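Local coordinates for secreted protein (Streptomyces lividans, PDB 4UNM) that probably acts as a copper-radical oxidase of the galactose oxidase family and is required for glycan deposition at hyphal tips and for morphogenesis, at residues I28-E33 against E504-I509; G107-E112 against D230-R235. All coordinates share one frame; numbering follows the deposited sequence.

Contact 1. Residues I28-E33 against E504-I509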
loop_
_atom_site.group_PDB
_atom_site.type_symbol
_atom_site.label_atom_id
_atom_site.label_comp_id
_atom_site.label_asym_id
_atom_site.label_seq_id
_atom_site.Cartn_x
_atom_site.Cartn_y
_atom_site.Cartn_z
ATOM N N ILE A 28 -4.899 23.123 2.350
ATOM C CA ILE A 28 -3.494 22.802 2.236
ATOM C C ILE A 28 -2.786 23.157 3.546
ATOM O O ILE A 28 -3.039 24.210 4.141
ATOM C CB ILE A 28 -2.862 23.543 1.039
ATOM C CG1 ILE A 28 -3.509 23.069 -0.259
ATOM C CG2 ILE A 28 -1.363 23.339 0.985
ATOM C CD1 ILE A 28 -3.199 23.952 -1.450
ATOM N N ILE A 29 -1.949 22.242 4.012
ATOM C CA ILE A 29 -1.046 22.487 5.116
ATOM C C ILE A 29 0.340 22.386 4.522
ATOM O O ILE A 29 0.688 21.409 3.855
ATOM C CB ILE A 29 -1.190 21.475 6.276
ATOM C CG1 ILE A 29 -2.626 21.419 6.806
ATOM C CG2 ILE A 29 -0.206 21.783 7.415
ATOM C CD1 ILE A 29 -3.093 22.664 7.513
ATOM N N GLU A 30 1.139 23.408 4.776
ATOM C CA GLU A 30 2.526 23.410 4.375
ATOM C C GLU A 30 3.358 23.623 5.627
ATOM O O GLU A 30 3.020 24.442 6.459
ATOM C CB GLU A 30 2.758 24.507 3.343
ATOM C CG GLU A 30 4.058 24.358 2.562
ATOM C CD GLU A 30 4.077 25.176 1.279
ATOM O OE1 GLU A 30 3.513 26.295 1.268
ATOM O OE2 GLU A 30 4.655 24.699 0.277
ATOM N N PHE A 31 4.411 22.842 5.790
ATOM C CA PHE A 31 5.186 22.878 7.014
ATOM C C PHE A 31 6.387 23.809 6.867
ATOM O O PHE A 31 6.846 24.065 5.750
ATOM C CB PHE A 31 5.630 21.469 7.373
ATOM C CG PHE A 31 4.487 20.567 7.739
ATOM C CD1 PHE A 31 3.795 20.754 8.929
ATOM C CD2 PHE A 31 4.088 19.563 6.888
ATOM C CE1 PHE A 31 2.743 19.930 9.269
ATOM C CE2 PHE A 31 3.029 18.742 7.210
ATOM C CZ PHE A 31 2.363 18.921 8.403
ATOM N N PRO A 32 6.915 24.307 7.999
ATOM C CA PRO A 32 8.179 25.031 7.912
ATOM C C PRO A 32 9.215 24.206 7.163
ATOM O O PRO A 32 9.258 22.981 7.326
ATOM C CB PRO A 32 8.581 25.215 9.380
ATOM C CG PRO A 32 7.308 25.125 10.152
ATOM C CD PRO A 32 6.444 24.164 9.392
ATOM N N GLU A 33 10.035 24.866 6.345
ATOM C CA GLU A 33 11.001 24.188 5.483
ATOM C C GLU A 33 11.754 23.098 6.229
ATOM O O GLU A 33 12.006 22.034 5.665
ATOM C CB GLU A 33 12.026 25.174 4.907
ATOM C CG GLU A 33 11.503 26.090 3.812
ATOM C CD GLU A 33 12.513 27.149 3.417
ATOM O OE2 GLU A 33 12.423 27.636 2.277
ATOM N N GLU A 504 5.923 15.985 -3.917
ATOM C CA GLU A 504 4.938 16.864 -3.331
ATOM C C GLU A 504 5.040 16.814 -1.819
ATOM O O GLU A 504 4.752 15.763 -1.213
ATOM C CB GLU A 504 3.546 16.441 -3.772
ATOM C CG GLU A 504 2.423 17.210 -3.120
ATOM C CD GLU A 504 2.499 18.703 -3.450
ATOM O OE1 GLU A 504 2.138 19.044 -4.584
ATOM O OE2 GLU A 504 2.902 19.512 -2.572
ATOM N N GLN A 505 5.421 17.935 -1.198
ATOM C CA GLN A 505 5.661 17.955 0.251
ATOM C C GLN A 505 4.557 18.596 1.065
ATOM O O GLN A 505 4.608 18.535 2.287
ATOM C CB GLN A 505 7.009 18.611 0.567
ATOM C CG GLN A 505 8.185 17.920 -0.108
ATOM C CD GLN A 505 9.508 18.410 0.411
ATOM O OE1 GLN A 505 9.664 19.608 0.691
ATOM N NE2 GLN A 505 10.459 17.506 0.577
ATOM N N ARG A 506 3.549 19.171 0.414
ATOM C CA ARG A 506 2.361 19.650 1.095
ATOM C C ARG A 506 1.443 18.457 1.451
ATOM O O ARG A 506 1.437 17.427 0.752
ATOM C CB ARG A 506 1.593 20.648 0.225
ATOM C CG ARG A 506 2.387 21.917 -0.154
ATOM C CD ARG A 506 1.687 22.734 -1.242
ATOM N NE ARG A 506 1.619 22.006 -2.515
ATOM C CZ ARG A 506 0.836 22.319 -3.549
ATOM N NH1 ARG A 506 0.053 23.383 -3.508
ATOM N NH2 ARG A 506 0.849 21.570 -4.654
ATOM N N ILE A 507 0.676 18.616 2.518
ATOM C CA ILE A 507 -0.444 17.716 2.816
ATOM C C ILE A 507 -1.745 18.498 2.735
ATOM O O ILE A 507 -1.722 19.736 2.671
ATOM C CB ILE A 507 -0.247 17.005 4.185
ATOM C CG1 ILE A 507 -0.441 17.980 5.351
ATOM C CG2 ILE A 507 1.137 16.374 4.229
ATOM C CD1 ILE A 507 -0.424 17.335 6.724
ATOM N N GLU A 508 -2.870 17.793 2.667
ATOM C CA GLU A 508 -4.182 18.397 2.816
ATOM C C GLU A 508 -4.961 17.736 3.931
ATOM O O GLU A 508 -4.759 16.536 4.227
ATOM C CB GLU A 508 -5.002 18.290 1.533
ATOM C CG GLU A 508 -4.479 19.106 0.368
ATOM C CD GLU A 508 -5.306 18.901 -0.882
ATOM O OE1 GLU A 508 -6.302 19.610 -1.073
ATOM O OE2 GLU A 508 -4.972 18.038 -1.687
ATOM N N ILE A 509 -5.854 18.520 4.528
ATOM C CA ILE A 509 -6.898 18.025 5.384
ATOM C C ILE A 509 -8.225 18.206 4.676
ATOM O O ILE A 509 -8.530 19.299 4.183
ATOM C CB ILE A 509 -6.895 18.761 6.737
ATOM C CG1 ILE A 509 -5.625 18.397 7.519
ATOM C CG2 ILE A 509 -8.156 18.447 7.520
ATOM C CD1 ILE A 509 -5.532 19.078 8.874
HETATM O O HOH W 1 5.073 21.254 3.413
#
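At the Phe31 ring, CZ lies 3.6 Å from CD1 of Ile507, the two side chains crossing at about a right angle. Over one face, offset toward the rim, sits CG2 of Ile29, 3.9 Å above the plane, and the ring of Trp73 meets Phe31 as well. The second flat group, the Arg506 guanidinium, is gripped side-on by Glu504: NE reaches OE2 and NH2 reaches OE1, each at 2.8 Å, with both oxygens close to the guanidinium plane. A bend at chi3 (-65°) carries the group back to this carboxylate, whose OE2 also accepts the backbone N of Arg506 through its anti lone pair. Ile28 CD1 lies 3.9 Å from NH1 of the same guanidinium. With an alanine in place of Arg506, the Glu504 carboxylate would probably keep the backbone N but lose its charged mate, and a gap would open beside CG2 of Ile28.

The backbones join strand 25-29 to strand 507-511, antiparallel. Ile29 and Ile507 form the hydrogen-bonded pair, Ile29 N giving to Ile507 O at 2.9 Å and nearly straight (172°), and Ile507 N returning to Ile29 O at 3.1 Å. Strand 25-29 is the outermost of four, beside 507-511, 483-487 and 473-477, so the last blade takes its outer strand from the start of the chain, the usual closure of a propeller. Ile507 holds CG1 between its backbone N and carbonyl carbon (chi1 72°), which brings CG1 to 3.7 Å from CB of Ile29. Beyond the strand, a water accepts from Phe31 N and donates to Gln505 O. On the Ile28 side, Glu508 packs its aliphatic CG near CG1 of Ile28 and sends its carboxylate to Arg469.

Contact 2. Residues G107-E112 against D230-R235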
loop_
_atom_site.group_PDB
_atom_site.type_symbol
_atom_site.label_atom_id
_atom_site.label_comp_id
_atom_site.label_asym_id
_atom_site.label_seq_id
_atom_site.Cartn_x
_atom_site.Cartn_y
_atom_site.Cartn_z
ATOM N N GLY A 107 12.477 -2.397 3.423
ATOM C CA GLY A 107 12.789 -1.078 2.986
ATOM C C GLY A 107 13.879 -1.125 1.936
ATOM O O GLY A 107 13.971 -2.099 1.230
ATOM N N THR A 108 14.671 -0.057 1.814
ATOM C CA THR A 108 15.477 0.157 0.631
ATOM C C THR A 108 16.977 0.150 0.941
ATOM O O THR A 108 17.450 0.882 1.805
ATOM C CB THR A 108 15.100 1.498 -0.021
ATOM O OG1 THR A 108 13.706 1.510 -0.235
ATOM C CG2 THR A 108 15.777 1.664 -1.393
ATOM N N LYS A 109 17.711 -0.646 0.191
ATOM C CA LYS A 109 19.175 -0.628 0.204
ATOM C C LYS A 109 19.742 0.624 -0.472
ATOM O O LYS A 109 19.116 1.223 -1.316
ATOM C CB LYS A 109 19.663 -1.864 -0.526
ATOM C CG LYS A 109 21.164 -2.132 -0.502
ATOM C CD LYS A 109 21.434 -3.418 -1.258
ATOM C CE LYS A 109 22.898 -3.844 -1.155
ATOM N NZ LYS A 109 23.165 -5.054 -1.992
ATOM N N ARG A 110 20.931 1.042 -0.090
ATOM C CA ARG A 110 21.496 2.273 -0.722
ATOM C C ARG A 110 21.407 2.149 -2.242
ATOM O O ARG A 110 21.743 1.089 -2.764
ATOM C CB ARG A 110 22.973 2.455 -0.331
ATOM C CG ARG A 110 23.626 3.685 -0.949
ATOM C CD ARG A 110 25.037 3.866 -0.392
ATOM N NE ARG A 110 25.726 4.992 -1.026
ATOM C CZ ARG A 110 26.746 5.658 -0.489
ATOM N NH1 ARG A 110 27.220 5.333 0.707
ATOM N N TYR A 111 20.923 3.171 -2.950
ATOM C CA TYR A 111 20.469 2.918 -4.325
ATOM C C TYR A 111 21.660 2.983 -5.295
ATOM O O TYR A 111 22.495 3.876 -5.181
ATOM C CB TYR A 111 19.361 3.834 -4.883
ATOM C CG TYR A 111 18.465 4.709 -4.023
ATOM C CD1 TYR A 111 17.949 4.294 -2.791
ATOM C CD2 TYR A 111 18.022 5.925 -4.536
ATOM C CE1 TYR A 111 17.086 5.124 -2.083
ATOM C CE2 TYR A 111 17.153 6.748 -3.843
ATOM C CZ TYR A 111 16.714 6.352 -2.605
ATOM O OH TYR A 111 15.890 7.212 -1.953
ATOM N N GLU A 112 21.705 2.041 -6.242
ATOM C CA GLU A 112 22.681 2.056 -7.339
ATOM C C GLU A 112 22.437 3.210 -8.331
ATOM O O GLU A 112 21.299 3.537 -8.668
ATOM C CB GLU A 112 22.664 0.710 -8.069
ATOM C CG GLU A 112 23.009 -0.477 -7.185
ATOM C CD GLU A 112 22.689 -1.816 -7.833
ATOM O OE1 GLU A 112 22.762 -1.933 -9.069
ATOM O OE2 GLU A 112 22.369 -2.772 -7.101
ATOM N N ASP A 230 17.312 0.641 -10.185
ATOM C CA ASP A 230 17.226 -0.733 -9.659
ATOM C C ASP A 230 17.286 -0.740 -8.110
ATOM O O ASP A 230 18.240 -0.254 -7.511
ATOM C CB ASP A 230 18.360 -1.611 -10.226
ATOM C CG ASP A 230 19.673 -1.497 -9.427
ATOM O OD1 ASP A 230 20.284 -0.409 -9.439
ATOM O OD2 ASP A 230 20.099 -2.496 -8.788
ATOM N N PHE A 231 16.254 -1.276 -7.474
ATOM C CA PHE A 231 16.156 -1.194 -6.018
ATOM C C PHE A 231 16.325 -2.570 -5.405
ATOM O O PHE A 231 15.982 -3.608 -5.991
ATOM C CB PHE A 231 14.834 -0.526 -5.596
ATOM C CG PHE A 231 14.768 0.959 -5.899
ATOM C CD1 PHE A 231 15.487 1.878 -5.142
ATOM C CD2 PHE A 231 13.967 1.442 -6.929
ATOM C CE1 PHE A 231 15.424 3.243 -5.402
ATOM C CE2 PHE A 231 13.895 2.801 -7.212
ATOM C CZ PHE A 231 14.633 3.714 -6.449
ATOM N N GLN A 232 16.899 -2.592 -4.221
ATOM C CA GLN A 232 17.017 -3.817 -3.459
ATOM C C GLN A 232 16.509 -3.657 -2.044
ATOM O O GLN A 232 16.465 -2.560 -1.537
ATOM C CB GLN A 232 18.477 -4.179 -3.401
ATOM C CG GLN A 232 19.040 -4.595 -4.765
ATOM C CD GLN A 232 20.375 -3.947 -5.014
ATOM O OE1 GLN A 232 21.416 -4.605 -5.049
ATOM N NE2 GLN A 232 20.355 -2.638 -5.152
ATOM N N GLY A 233 16.116 -4.777 -1.437
ATOM C CA GLY A 233 15.547 -4.768 -0.103
ATOM C C GLY A 233 16.573 -4.870 1.005
ATOM O O GLY A 233 17.776 -5.149 0.757
ATOM N N ILE A 234 16.085 -4.625 2.226
ATOM C CA ILE A 234 16.849 -4.777 3.464
ATOM C C ILE A 234 16.006 -5.664 4.418
ATOM O O ILE A 234 14.804 -5.875 4.173
ATOM C CB ILE A 234 17.152 -3.434 4.114
ATOM C CG1 ILE A 234 15.876 -2.657 4.526
ATOM C CG2 ILE A 234 17.966 -2.585 3.173
ATOM C CD1 ILE A 234 16.178 -1.352 5.231
ATOM N N ARG A 235 16.639 -6.171 5.491
ATOM C CA ARG A 235 16.013 -7.176 6.382
ATOM C C ARG A 235 15.507 -6.537 7.693
ATOM O O ARG A 235 14.803 -7.173 8.470
ATOM C CB ARG A 235 17.091 -8.219 6.742
ATOM C CG ARG A 235 17.313 -9.246 5.657
ATOM C CD ARG A 235 18.530 -10.140 5.961
ATOM N NE ARG A 235 18.242 -10.960 7.115
ATOM C CZ ARG A 235 19.116 -11.760 7.756
ATOM N NH1 ARG A 235 20.400 -11.881 7.375
ATOM N NH2 ARG A 235 18.680 -12.469 8.790
HETATM O O HOH W 2 18.053 -0.088 -3.574
#
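Tyr111 and Phe231 meet because of two first torsions. Phe231 holds CG anti to its carbonyl carbon (chi1 -70°), whereas Tyr111 has its CG almost eclipsed with the backbone N (chi1 -17°), a strained setting. The result is a T-shaped stack: Phe231 turns its edge to a face of Tyr111, with CE1 of Phe231 3.6 Å from CG of Tyr111 and the planes 74° apart. Tyr111 is pinned at its far end, where OH bonds to Ser56 and Asn59. Thr108 adds its methyl, CG2 standing 3.8 Å from CD1 of Phe231.

Lys109 N donates almost straight to Gln232 O at 2.9 Å, and a water that accepts from Gln232 N donates to Lys109 O. The extended Lys109 chain crosses Gln232, CD lying 3.7 Å from CB of Gln232, before NZ reaches its salt-bridge partner Asp278. Gly107, whose backbone angles would jam any CB against the preceding carbonyl, lies under Ile234: CG1 of Ile234 is 3.6 Å from the Gly107 N.

Glu112 and Asp230 bring two carboxylates together, modelled with OE1 of Glu112 only 2.7 Å from OD2 of Asp230, and their detailed placement is doubtful. Arg184 forms salt bridges with both acids, so it probably eases their repulsion.

Phe231 also meets Trp258 with nearly parallel rings, and its side chain comes within about 7 Å of the copper held by Tyr259, Tyr471, His472 and His559. The two segments leave and re-enter neighbouring antiparallel strands of one propeller blade, 102-105 and 237-241; between them the chain builds the six-stranded barrel, so they form the stem of that insertion, with Tyr111 and Arg110 resting against helix 60-65.

How the contacts relate
Contact 1 lies within a sheet, contact 2 in loops leading from another one; their centres are 28 Å apart and their nearest atoms about 12 Å apart, without touching. Contact 2 is nested along the chain inside the loop closed by contact 1, in the order 28-33, 107-112, 230-235, 504-509. Contact 1 spans nearly the whole propeller; contact 2 rises from the blade containing 102-105 and 237-241. One therefore closes the ring of blades, while the other pairs the two chain segments that lead into and out of the barrel domain. Of the copper ligands, Tyr471 and His472 directly precede strand 473-477 and Tyr259 follows strand 246-250, while His559 comes from the C-terminal part.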